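Local coordinates for protein telomerase reverse transcriptase (Candida tropicalis MYA-3404, PDB 6ZD1) that probably lengthens chromosome ends by copying a template in its RNA component into telomeric DNA repeats, as a telomerase reverse transcriptase, at residues 188-192 with 595-600; 307-311 with 608-614; 589-593 with 619-623; 653-657 with 673-677. All blocks are in the same frame, centred on the assembly; numbering follows the deposited sequence.

All four contacts involve the C-terminal helices of the chain. Contacts 3 and 4 are buried helix pairs made mainly of apolar side chains. Contact 1 is partly buried and mixes a cation-pi pair with weak hydroxyl bonds. Contact 2 lies at the surface and rests on hydroxyls, a carboxylate and backbone groups. Contacts 1 and 3 share helix 582-596, and contacts 2 and 3 share helix 609-637. Contacts 3 and 4 meet through the hydroxyls of Tyr593 and Thr656, their centres about 13 Å apart. Contacts 1 and 2 tie the helices to the RNA-binding and reverse transcriptase regions, whereas contacts 3 and 4 join the helices to one another.

Contact 1 (188-192 with 595-600); sequences MDRSK and SNLSEF
Arg190 brings the edge of its guanidinium, NH1 foremost, over one face of the Phe600 ring, a cation-pi pair. CZ of Arg190 is 4.2 Å from the centroid of the Phe600 ring and 15° off the ring normal. The two planes are 68° apart, so the groups do not stack flat. NH1 is turned onto the ring and sits over its centre, 3.2 Å from Phe600 CE1. The opposite face of the ring is met near its rim by CB of Ser598. Phe600 is thus held between the arginine and the serine of its own segment. Ser598 also acts through its hydroxyl: OG gives a weak hydrogen bond to Arg190 O at 3.0 Å. Next along the chain, Ser191 OG makes a weak bond to Ser595 O, 3.2 Å away, near the end of helix 582-596. The CA of Ser191 adds a C-H...O contact to the same oxygen, at 3.4 Å. Asn596 binds back through ND2 to Phe592 O. After it, Leu597 centres an inverse gamma turn that carries the chain on to Ser598. The chemistry implies a polar junction of modest bonds, with one charged group over one ring, between a loop of the RNA-binding region and the C-terminal helices.

Contact 2 (307-311 with 608-614); sequences NSTNE and SLETIRE
Ser308 carries OG between its backbone N and carbonyl carbon (chi1 63°), and Glu614 reaches toward it on a chain extended beyond CG (chi2 173°). These torsions bring Ser308 OG to Glu614 OE2, to which it donates a hydrogen bond of 2.7 Å. The other carboxylate oxygen, Glu614 OE1, accepts from the backbone N of Asn310 at 3.2 Å. Both donors come from the syn side, tilted about 30° out of the carboxylate plane. Ser308 is the N-cap of helix 309-326, so Glu614 places its carboxylate at the first turn of that helix. The helix end would be expected to stabilise the negative charge. The amide of Asn310 stacks on the carboxylate, with its CG 3.3 Å from Glu614 OE1.

One turn back, Thr611 OG1 donates to Asn307 O over 2.7 Å, in the carbonyl plane. Ser608 OG also lies 2.9 Å from Asn307 O, but its single proton could serve Glu610 OE2 instead. Ser608 is itself an N-cap: its OG accepts a weak bond of 3.3 Å from Thr611 N. The CB of Asn307 rests 3.3 Å from Glu610 OE2.

Two helix starts therefore meet here at the surface. Asn307 OD1 takes a weak bond from Arg296 of helix 263-298. Helix 309-326 leads on to strand 334-339, probably of the polymerase palm. From the same turns of helix 609-637, Leu609 packs on Tyr672 and Arg613 on Cys676 of helix 670-684.

Contact 3 (589-593 with 619-623); sequences LKQFY and ILKLT
Tyr593 crosses the side chains of residues 619-623 and passes from Ile619 at the base of its ring to Leu620 at the tip. Its CG is anti to the backbone N (chi1 -171°), which carries the ring from CB toward residues 619-623. CG comes first, near the CG2 methyl of Ile619. CD1 is closer, 3.4 Å from Ile619 CG2. CD1 also lies 3.6 Å from Thr623 OG1, which sits at the ring edge in its plane. Further out, CE1 touches Leu620 CD2 at 3.6 Å. The tip, OH, still lies beside that methyl, at 3.9 Å from Leu620 CD2. OH is hydrogen-bonded to Thr656 OG1 of helix 642-664.

Thr623 OG1 is also at the edge of a second ring, 3.8 Å from Phe592 CD2. The hydroxyl is already satisfied: it donates to Ile619 O at 2.8 Å. Thr623 N binds the same oxygen from the other face of the carbonyl plane. A polar atom can therefore sit between two aromatic edges. On the other branch, Thr623 CG2 packs 4.0 Å from Leu589 CB. Phe592 also leans on Leu622.

The two helix segments run antiparallel, at 157°. This is an antiparallel helix pair of the C-terminal helical bundle, consistent with the thumb of a telomerase reverse transcriptase.

Contact 4 (653-657 with 673-677); sequences IETTI and LLTCI
Ile653 overlaps Leu674 with its CG2 branch, which lies 3.7 Å from Leu674 CD1. The two side chains cross at about a right angle and touch methyl to methyl. The other branch of Ile653 goes to Ile677. There CG1 of Ile653 is 3.8 Å from CG2 of Ile677, and the two side chains slide past each other in opposite directions. The end of the branch keeps the contact, with Ile653 CD1 at 3.9 Å from Ile677 CG2. Ile677 is thereby engaged along its CG2 side, while its CD1 is left for the next turn.

The segments belong to neighbouring helices of the C-terminal bundle, probably the polymerase thumb. They run broadly antiparallel at 147°, with axes 11.0 Å apart. Helices 642-664 and 670-684 follow each other in the chain, so this is a helical hairpin with a buried aliphatic interface.

On the next turn, Thr656 and Ile677 meet tip to tip, CG2 to CD1, at 4.1 Å. The threonine turns its methyl to the interface by keeping CG2 anti to the backbone N. Its OG1 is hydrogen-bonded to Tyr593 OH of helix 582-596, and to Ile652 O within its own helix. Ile657 bends at chi2 (-61°), and its CD1 faces both Leu673 and Ile677. It lies 4.3 Å from both Leu673 CD2 and Ile677 CD1.

Val616 of helix 609-637 packs on Thr656 and Ile677. Leu389 of strand 389-390 touches Ile653, Ile657 and Leu674, and its backbone N is hydrogen-bonded to OE2 of Glu654.

Contact 1 (188-192 with 595-600)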
loop_
_atom_site.group_PDB
_atom_site.type_symbol
_atom_site.label_atom_id
_atom_site.label_comp_id
_atom_site.label_asym_id
_atom_site.label_seq_id
_atom_site.Cartn_x
_atom_site.Cartn_y
_atom_site.Cartn_z
HETATM N N MSE A 188 9.631 2.448 9.331
HETATM C CA MSE A 188 9.377 3.887 9.269
HETATM C C MSE A 188 9.680 4.402 7.863
HETATM O O MSE A 188 8.911 5.174 7.287
HETATM C CB MSE A 188 10.212 4.630 10.312
HETATM C CG MSE A 188 9.480 5.796 10.966
HETATM SE SE MSE A 188 7.680 5.303 11.535
HETATM C CE MSE A 188 8.121 3.797 12.696
ATOM N N ASP A 189 10.818 3.966 7.324
ATOM C CA ASP A 189 11.242 4.294 5.964
ATOM C C ASP A 189 10.967 3.075 5.092
ATOM O O ASP A 189 11.778 2.145 5.026
ATOM C CB ASP A 189 12.714 4.689 5.929
ATOM C CG ASP A 189 13.170 5.135 4.552
ATOM O OD1 ASP A 189 12.320 5.254 3.642
ATOM O OD2 ASP A 189 14.384 5.368 4.376
ATOM N N ARG A 190 9.815 3.082 4.421
ATOM C CA ARG A 190 9.359 1.939 3.643
ATOM C C ARG A 190 9.564 2.129 2.142
ATOM O O ARG A 190 8.806 1.581 1.334
ATOM C CB ARG A 190 7.898 1.651 3.972
ATOM C CG ARG A 190 7.704 1.228 5.424
ATOM C CD ARG A 190 6.342 1.629 5.960
ATOM N NE ARG A 190 5.942 0.821 7.107
ATOM C CZ ARG A 190 4.690 0.461 7.376
ATOM N NH1 ARG A 190 3.702 0.826 6.571
ATOM N NH2 ARG A 190 4.429 -0.275 8.447
ATOM N N SER A 191 10.593 2.887 1.759
ATOM C CA SER A 191 11.171 2.790 0.425
ATOM C C SER A 191 12.145 1.630 0.339
ATOM O O SER A 191 12.694 1.367 -0.737
ATOM C CB SER A 191 11.904 4.086 0.048
ATOM O OG SER A 191 11.027 5.198 -0.024
ATOM N N LYS A 192 12.367 0.945 1.459
ATOM C CA LYS A 192 13.321 -0.148 1.544
ATOM C C LYS A 192 12.678 -1.432 1.043
ATOM O O LYS A 192 11.719 -1.931 1.641
ATOM C CB LYS A 192 13.804 -0.319 2.983
ATOM C CG LYS A 192 15.110 0.393 3.308
ATOM C CD LYS A 192 14.949 1.905 3.330
ATOM C CE LYS A 192 16.254 2.587 3.714
ATOM N NZ LYS A 192 16.152 4.070 3.666
ATOM N N SER A 595 9.202 5.004 -5.630
ATOM C CA SER A 595 9.939 4.371 -4.544
ATOM C C SER A 595 9.226 4.544 -3.210
ATOM O O SER A 595 9.343 3.682 -2.333
ATOM C CB SER A 595 11.355 4.942 -4.463
ATOM O OG SER A 595 12.082 4.352 -3.397
ATOM N N ASN A 596 8.476 5.634 -3.040
ATOM C CA ASN A 596 7.781 5.885 -1.788
ATOM C C ASN A 596 6.303 5.534 -1.841
ATOM O O ASN A 596 5.638 5.581 -0.803
ATOM C CB ASN A 596 7.941 7.357 -1.381
ATOM C CG ASN A 596 9.377 7.716 -1.065
ATOM O OD1 ASN A 596 9.838 7.548 0.064
ATOM N ND2 ASN A 596 10.097 8.204 -2.065
ATOM N N LEU A 597 5.777 5.166 -3.010
ATOM C CA LEU A 597 4.356 4.851 -3.153
ATOM C C LEU A 597 4.167 3.354 -2.925
ATOM O O LEU A 597 3.991 2.564 -3.854
ATOM C CB LEU A 597 3.842 5.286 -4.518
ATOM C CG LEU A 597 2.333 5.142 -4.727
ATOM C CD1 LEU A 597 1.573 6.194 -3.928
ATOM C CD2 LEU A 597 1.978 5.207 -6.207
ATOM N N SER A 598 4.200 2.966 -1.655
ATOM C CA SER A 598 4.113 1.564 -1.286
ATOM C C SER A 598 2.668 1.072 -1.323
ATOM O O SER A 598 1.712 1.848 -1.255
ATOM C CB SER A 598 4.709 1.346 0.098
ATOM O OG SER A 598 6.025 1.862 0.175
ATOM N N GLU A 599 2.522 -0.253 -1.421
ATOM C CA GLU A 599 1.198 -0.848 -1.570
ATOM C C GLU A 599 0.335 -0.661 -0.327
ATOM O O GLU A 599 -0.879 -0.461 -0.448
ATOM C CB GLU A 599 1.324 -2.341 -1.889
ATOM C CG GLU A 599 1.947 -2.650 -3.241
ATOM C CD GLU A 599 2.089 -4.143 -3.501
ATOM O OE1 GLU A 599 1.625 -4.947 -2.662
ATOM O OE2 GLU A 599 2.667 -4.512 -4.547
ATOM N N PHE A 600 0.935 -0.685 0.865
ATOM C CA PHE A 600 0.140 -0.640 2.089
ATOM C C PHE A 600 -0.549 0.703 2.280
ATOM O O PHE A 600 -1.537 0.776 3.020
ATOM C CB PHE A 600 1.010 -0.949 3.309
ATOM C CG PHE A 600 2.271 -0.155 3.359
ATOM C CD1 PHE A 600 2.239 1.205 3.612
ATOM C CD2 PHE A 600 3.491 -0.761 3.144
ATOM C CE1 PHE A 600 3.392 1.943 3.639
ATOM C CE2 PHE A 600 4.649 -0.024 3.179
ATOM C CZ PHE A 600 4.587 1.333 3.413
#

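Contact 2 (307-311 with 608-614)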
loop_
_atom_site.group_PDB
_atom_site.type_symbol
_atom_site.label_atom_id
_atom_site.label_comp_id
_atom_site.label_asym_id
_atom_site.label_seq_id
_atom_site.Cartn_x
_atom_site.Cartn_y
_atom_site.Cartn_z
ATOM N N ASN A 307 -10.005 9.651 11.579
ATOM C CA ASN A 307 -9.767 8.795 10.426
ATOM C C ASN A 307 -8.392 8.970 9.788
ATOM O O ASN A 307 -8.019 8.146 8.949
ATOM C CB ASN A 307 -10.851 9.034 9.370
ATOM C CG ASN A 307 -12.236 8.658 9.865
ATOM O OD1 ASN A 307 -12.390 7.755 10.691
ATOM N ND2 ASN A 307 -13.252 9.349 9.363
ATOM N N SER A 308 -7.622 9.992 10.156
ATOM C CA SER A 308 -6.346 10.223 9.485
ATOM C C SER A 308 -5.422 11.026 10.392
ATOM O O SER A 308 -5.839 11.569 11.418
ATOM C CB SER A 308 -6.550 10.939 8.146
ATOM O OG SER A 308 -7.105 12.231 8.331
ATOM N N THR A 309 -4.146 11.093 9.995
ATOM C CA THR A 309 -3.152 11.803 10.798
ATOM C C THR A 309 -3.385 13.311 10.775
ATOM O O THR A 309 -3.349 13.969 11.822
ATOM C CB THR A 309 -1.740 11.473 10.312
ATOM O OG1 THR A 309 -1.358 10.180 10.798
ATOM C CG2 THR A 309 -0.744 12.510 10.814
ATOM N N ASN A 310 -3.612 13.880 9.589
ATOM C CA ASN A 310 -3.865 15.315 9.509
ATOM C C ASN A 310 -5.081 15.708 10.334
ATOM O O ASN A 310 -5.132 16.821 10.870
ATOM C CB ASN A 310 -4.054 15.752 8.057
ATOM C CG ASN A 310 -2.817 15.524 7.213
ATOM O OD1 ASN A 310 -1.900 14.808 7.612
ATOM N ND2 ASN A 310 -2.790 16.129 6.032
ATOM N N GLU A 311 -6.064 14.812 10.458
ATOM C CA GLU A 311 -7.209 15.121 11.305
ATOM C C GLU A 311 -6.812 15.149 12.775
ATOM O O GLU A 311 -7.361 15.943 13.548
ATOM C CB GLU A 311 -8.342 14.119 11.070
ATOM C CG GLU A 311 -9.729 14.753 11.143
ATOM C CD GLU A 311 -10.848 13.744 11.333
ATOM O OE1 GLU A 311 -11.497 13.776 12.402
ATOM O OE2 GLU A 311 -11.082 12.924 10.419
ATOM N N SER A 608 -8.467 3.961 5.870
ATOM C CA SER A 608 -9.584 4.726 5.343
ATOM C C SER A 608 -9.156 5.482 4.089
ATOM O O SER A 608 -7.966 5.637 3.803
ATOM C CB SER A 608 -10.114 5.705 6.390
ATOM O OG SER A 608 -9.150 6.699 6.688
ATOM N N LEU A 609 -10.152 5.941 3.326
ATOM C CA LEU A 609 -9.861 6.710 2.120
ATOM C C LEU A 609 -9.152 8.016 2.449
ATOM O O LEU A 609 -8.257 8.443 1.712
ATOM C CB LEU A 609 -11.145 6.988 1.344
ATOM C CG LEU A 609 -11.514 5.961 0.277
ATOM C CD1 LEU A 609 -12.602 6.507 -0.634
ATOM C CD2 LEU A 609 -10.286 5.562 -0.523
ATOM N N GLU A 610 -9.537 8.668 3.553
ATOM C CA GLU A 610 -8.861 9.901 3.942
ATOM C C GLU A 610 -7.394 9.646 4.249
ATOM O O GLU A 610 -6.542 10.500 3.976
ATOM C CB GLU A 610 -9.543 10.533 5.160
ATOM C CG GLU A 610 -11.022 10.835 4.988
ATOM C CD GLU A 610 -11.911 9.704 5.473
ATOM O OE1 GLU A 610 -13.123 9.724 5.167
ATOM O OE2 GLU A 610 -11.400 8.796 6.164
ATOM N N THR A 611 -7.082 8.470 4.801
ATOM C CA THR A 611 -5.690 8.104 5.036
ATOM C C THR A 611 -4.983 7.779 3.728
ATOM O O THR A 611 -3.840 8.200 3.514
ATOM C CB THR A 611 -5.614 6.922 6.001
ATOM O OG1 THR A 611 -6.050 7.343 7.301
ATOM C CG2 THR A 611 -4.187 6.394 6.091
ATOM N N ILE A 612 -5.646 7.036 2.836
ATOM C CA ILE A 612 -5.060 6.771 1.524
ATOM C C ILE A 612 -4.801 8.081 0.796
ATOM O O ILE A 612 -3.719 8.302 0.240
ATOM C CB ILE A 612 -5.969 5.849 0.695
ATOM C CG1 ILE A 612 -5.978 4.440 1.276
ATOM C CG2 ILE A 612 -5.506 5.816 -0.753
ATOM C CD1 ILE A 612 -6.901 3.502 0.540
ATOM N N ARG A 613 -5.780 8.984 0.826
ATOM C CA ARG A 613 -5.649 10.242 0.103
ATOM C C ARG A 613 -4.499 11.069 0.661
ATOM O O ARG A 613 -3.616 11.505 -0.089
ATOM C CB ARG A 613 -6.968 11.007 0.173
ATOM C CG ARG A 613 -6.870 12.469 -0.183
ATOM C CD ARG A 613 -7.138 13.327 1.035
ATOM N NE ARG A 613 -7.330 14.724 0.672
ATOM C CZ ARG A 613 -7.782 15.652 1.507
ATOM N NH1 ARG A 613 -8.089 15.325 2.755
ATOM N NH2 ARG A 613 -7.932 16.903 1.093
ATOM N N GLU A 614 -4.454 11.237 1.987
ATOM C CA GLU A 614 -3.412 12.060 2.594
ATOM C C GLU A 614 -2.021 11.482 2.358
ATOM O O GLU A 614 -1.048 12.237 2.241
ATOM C CB GLU A 614 -3.685 12.234 4.090
ATOM C CG GLU A 614 -4.870 13.152 4.383
ATOM C CD GLU A 614 -5.237 13.194 5.853
ATOM O OE1 GLU A 614 -4.420 12.745 6.690
ATOM O OE2 GLU A 614 -6.348 13.672 6.174
#

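Contact 3 (589-593 with 619-623)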
loop_
_atom_site.group_PDB
_atom_site.type_symbol
_atom_site.label_atom_id
_atom_site.label_comp_id
_atom_site.label_asym_id
_atom_site.label_seq_id
_atom_site.Cartn_x
_atom_site.Cartn_y
_atom_site.Cartn_z
ATOM N N LEU A 589 12.445 12.412 -10.129
ATOM C CA LEU A 589 11.278 12.533 -9.261
ATOM C C LEU A 589 10.246 11.451 -9.549
ATOM O O LEU A 589 9.463 11.092 -8.662
ATOM C CB LEU A 589 10.647 13.919 -9.402
ATOM C CG LEU A 589 11.434 15.104 -8.842
ATOM C CD1 LEU A 589 10.672 16.395 -9.066
ATOM C CD2 LEU A 589 11.745 14.914 -7.362
ATOM N N LYS A 590 10.226 10.911 -10.766
ATOM C CA LYS A 590 9.361 9.767 -11.022
ATOM C C LYS A 590 9.884 8.537 -10.293
ATOM O O LYS A 590 9.100 7.762 -9.732
ATOM C CB LYS A 590 9.249 9.512 -12.526
ATOM C CG LYS A 590 7.997 8.753 -12.945
ATOM C CD LYS A 590 8.178 7.272 -12.745
ATOM C CE LYS A 590 6.883 6.509 -12.861
ATOM N NZ LYS A 590 7.149 5.059 -12.546
ATOM N N GLN A 591 11.209 8.362 -10.263
ATOM C CA GLN A 591 11.799 7.309 -9.445
ATOM C C GLN A 591 11.472 7.508 -7.971
ATOM O O GLN A 591 11.078 6.559 -7.284
ATOM C CB GLN A 591 13.311 7.271 -9.649
ATOM C CG GLN A 591 13.720 6.584 -10.922
ATOM C CD GLN A 591 13.176 5.174 -10.993
ATOM O OE1 GLN A 591 13.527 4.318 -10.176
ATOM N NE2 GLN A 591 12.296 4.927 -11.957
ATOM N N PHE A 592 11.606 8.742 -7.475
ATOM C CA PHE A 592 11.322 9.012 -6.068
ATOM C C PHE A 592 9.871 8.703 -5.728
ATOM O O PHE A 592 9.584 8.109 -4.680
ATOM C CB PHE A 592 11.652 10.468 -5.740
ATOM C CG PHE A 592 11.160 10.914 -4.389
ATOM C CD1 PHE A 592 11.900 10.652 -3.248
ATOM C CD2 PHE A 592 9.963 11.603 -4.262
ATOM C CE1 PHE A 592 11.454 11.061 -2.004
ATOM C CE2 PHE A 592 9.511 12.011 -3.019
ATOM C CZ PHE A 592 10.258 11.741 -1.889
ATOM N N TYR A 593 8.945 9.078 -6.611
ATOM C CA TYR A 593 7.526 8.891 -6.325
ATOM C C TYR A 593 7.178 7.412 -6.221
ATOM O O TYR A 593 6.550 6.978 -5.248
ATOM C CB TYR A 593 6.684 9.566 -7.406
ATOM C CG TYR A 593 5.207 9.609 -7.103
ATOM C CD1 TYR A 593 4.662 10.668 -6.394
ATOM C CD2 TYR A 593 4.354 8.599 -7.533
ATOM C CE1 TYR A 593 3.316 10.719 -6.109
ATOM C CE2 TYR A 593 2.996 8.643 -7.249
ATOM C CZ TYR A 593 2.486 9.708 -6.537
ATOM O OH TYR A 593 1.142 9.775 -6.249
ATOM N N ILE A 619 3.135 12.189 -0.490
ATOM C CA ILE A 619 4.146 11.922 -1.512
ATOM C C ILE A 619 4.131 13.017 -2.567
ATOM O O ILE A 619 5.186 13.470 -3.026
ATOM C CB ILE A 619 3.943 10.538 -2.154
ATOM C CG1 ILE A 619 3.782 9.464 -1.084
ATOM C CG2 ILE A 619 5.136 10.197 -3.025
ATOM C CD1 ILE A 619 5.008 9.283 -0.239
ATOM N N LEU A 620 2.936 13.458 -2.972
ATOM C CA LEU A 620 2.834 14.506 -3.984
ATOM C C LEU A 620 3.505 15.790 -3.510
ATOM O O LEU A 620 4.324 16.375 -4.229
ATOM C CB LEU A 620 1.365 14.760 -4.336
ATOM C CG LEU A 620 0.647 13.724 -5.210
ATOM C CD1 LEU A 620 -0.827 14.072 -5.355
ATOM C CD2 LEU A 620 1.303 13.609 -6.579
ATOM N N LYS A 621 3.194 16.228 -2.286
ATOM C CA LYS A 621 3.746 17.489 -1.794
ATOM C C LYS A 621 5.269 17.459 -1.782
ATOM O O LYS A 621 5.917 18.424 -2.201
ATOM C CB LYS A 621 3.206 17.800 -0.397
ATOM C CG LYS A 621 1.741 18.206 -0.374
ATOM C CD LYS A 621 1.200 18.334 1.051
ATOM C CE LYS A 621 1.647 19.626 1.728
ATOM N NZ LYS A 621 3.034 19.562 2.273
ATOM N N LEU A 622 5.860 16.352 -1.328
ATOM C CA LEU A 622 7.315 16.245 -1.356
ATOM C C LEU A 622 7.843 16.291 -2.782
ATOM O O LEU A 622 8.879 16.912 -3.049
ATOM C CB LEU A 622 7.762 14.958 -0.671
ATOM C CG LEU A 622 7.598 14.981 0.841
ATOM C CD1 LEU A 622 8.044 13.657 1.423
ATOM C CD2 LEU A 622 8.397 16.133 1.427
ATOM N N THR A 623 7.128 15.667 -3.718
ATOM C CA THR A 623 7.578 15.680 -5.103
ATOM C C THR A 623 7.526 17.087 -5.679
ATOM O O THR A 623 8.486 17.537 -6.316
ATOM C CB THR A 623 6.733 14.719 -5.939
ATOM O OG1 THR A 623 6.766 13.413 -5.348
ATOM C CG2 THR A 623 7.277 14.633 -7.359
#

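Contact 4 (653-657 with 673-677)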
loop_
_atom_site.group_PDB
_atom_site.type_symbol
_atom_site.label_atom_id
_atom_site.label_comp_id
_atom_site.label_asym_id
_atom_site.label_seq_id
_atom_site.Cartn_x
_atom_site.Cartn_y
_atom_site.Cartn_z
ATOM N N ILE A 653 0.002 10.498 -12.268
ATOM C CA ILE A 653 -1.389 10.220 -11.917
ATOM C C ILE A 653 -1.776 8.797 -12.313
ATOM O O ILE A 653 -2.449 8.089 -11.553
ATOM C CB ILE A 653 -2.314 11.265 -12.565
ATOM C CG1 ILE A 653 -2.033 12.649 -11.983
ATOM C CG2 ILE A 653 -3.772 10.894 -12.360
ATOM C CD1 ILE A 653 -2.903 13.737 -12.558
ATOM N N GLU A 654 -1.368 8.364 -13.509
ATOM C CA GLU A 654 -1.695 7.018 -13.974
ATOM C C GLU A 654 -1.104 5.950 -13.061
ATOM O O GLU A 654 -1.764 4.947 -12.763
ATOM C CB GLU A 654 -1.194 6.822 -15.406
ATOM C CG GLU A 654 -2.279 6.851 -16.472
ATOM C CD GLU A 654 -2.972 5.511 -16.643
ATOM O OE1 GLU A 654 -2.661 4.574 -15.877
ATOM O OE2 GLU A 654 -3.826 5.394 -17.548
ATOM N N THR A 655 0.147 6.126 -12.634
ATOM C CA THR A 655 0.768 5.122 -11.775
ATOM C C THR A 655 0.032 5.005 -10.446
ATOM O O THR A 655 -0.190 3.897 -9.945
ATOM C CB THR A 655 2.242 5.453 -11.545
ATOM O OG1 THR A 655 2.891 5.660 -12.806
ATOM C CG2 THR A 655 2.926 4.307 -10.820
ATOM N N THR A 656 -0.371 6.140 -9.870
ATOM C CA THR A 656 -1.075 6.108 -8.593
ATOM C C THR A 656 -2.411 5.392 -8.729
ATOM O O THR A 656 -2.731 4.495 -7.940
ATOM C CB THR A 656 -1.279 7.534 -8.078
ATOM O OG1 THR A 656 -0.010 8.190 -7.955
ATOM C CG2 THR A 656 -1.982 7.526 -6.724
ATOM N N ILE A 657 -3.191 5.744 -9.754
ATOM C CA ILE A 657 -4.498 5.122 -9.928
ATOM C C ILE A 657 -4.342 3.637 -10.222
ATOM O O ILE A 657 -5.075 2.803 -9.678
ATOM C CB ILE A 657 -5.294 5.844 -11.029
ATOM C CG1 ILE A 657 -5.557 7.298 -10.632
ATOM C CG2 ILE A 657 -6.617 5.142 -11.270
ATOM C CD1 ILE A 657 -6.375 7.440 -9.366
ATOM N N LEU A 673 -10.189 9.663 -5.405
ATOM C CA LEU A 673 -8.749 9.882 -5.348
ATOM C C LEU A 673 -8.278 10.751 -6.507
ATOM O O LEU A 673 -7.400 11.602 -6.331
ATOM C CB LEU A 673 -8.012 8.545 -5.341
ATOM C CG LEU A 673 -6.529 8.602 -4.971
ATOM C CD1 LEU A 673 -6.348 9.187 -3.577
ATOM C CD2 LEU A 673 -5.900 7.219 -5.062
ATOM N N LEU A 674 -8.851 10.554 -7.697
ATOM C CA LEU A 674 -8.446 11.352 -8.851
ATOM C C LEU A 674 -8.714 12.834 -8.621
ATOM O O LEU A 674 -7.881 13.683 -8.960
ATOM C CB LEU A 674 -9.168 10.864 -10.108
ATOM C CG LEU A 674 -8.817 11.561 -11.423
ATOM C CD1 LEU A 674 -7.322 11.513 -11.654
ATOM C CD2 LEU A 674 -9.558 10.924 -12.590
ATOM N N THR A 675 -9.864 13.167 -8.031
ATOM C CA THR A 675 -10.174 14.575 -7.814
ATOM C C THR A 675 -9.389 15.157 -6.646
ATOM O O THR A 675 -9.044 16.343 -6.672
ATOM C CB THR A 675 -11.679 14.768 -7.611
ATOM O OG1 THR A 675 -12.116 14.037 -6.463
ATOM C CG2 THR A 675 -12.437 14.277 -8.836
ATOM N N CYS A 676 -9.073 14.348 -5.628
ATOM C CA CYS A 676 -8.153 14.819 -4.597
ATOM C C CYS A 676 -6.763 15.066 -5.168
ATOM O O CYS A 676 -6.070 15.996 -4.735
ATOM C CB CYS A 676 -8.080 13.818 -3.444
ATOM S SG CYS A 676 -9.522 13.814 -2.358
ATOM N N ILE A 677 -6.352 14.267 -6.157
ATOM C CA ILE A 677 -5.065 14.490 -6.807
ATOM C C ILE A 677 -5.075 15.812 -7.563
ATOM O O ILE A 677 -4.117 16.590 -7.491
ATOM C CB ILE A 677 -4.731 13.317 -7.743
ATOM C CG1 ILE A 677 -4.385 12.063 -6.944
ATOM C CG2 ILE A 677 -3.588 13.680 -8.672
ATOM C CD1 ILE A 677 -4.224 10.839 -7.819
#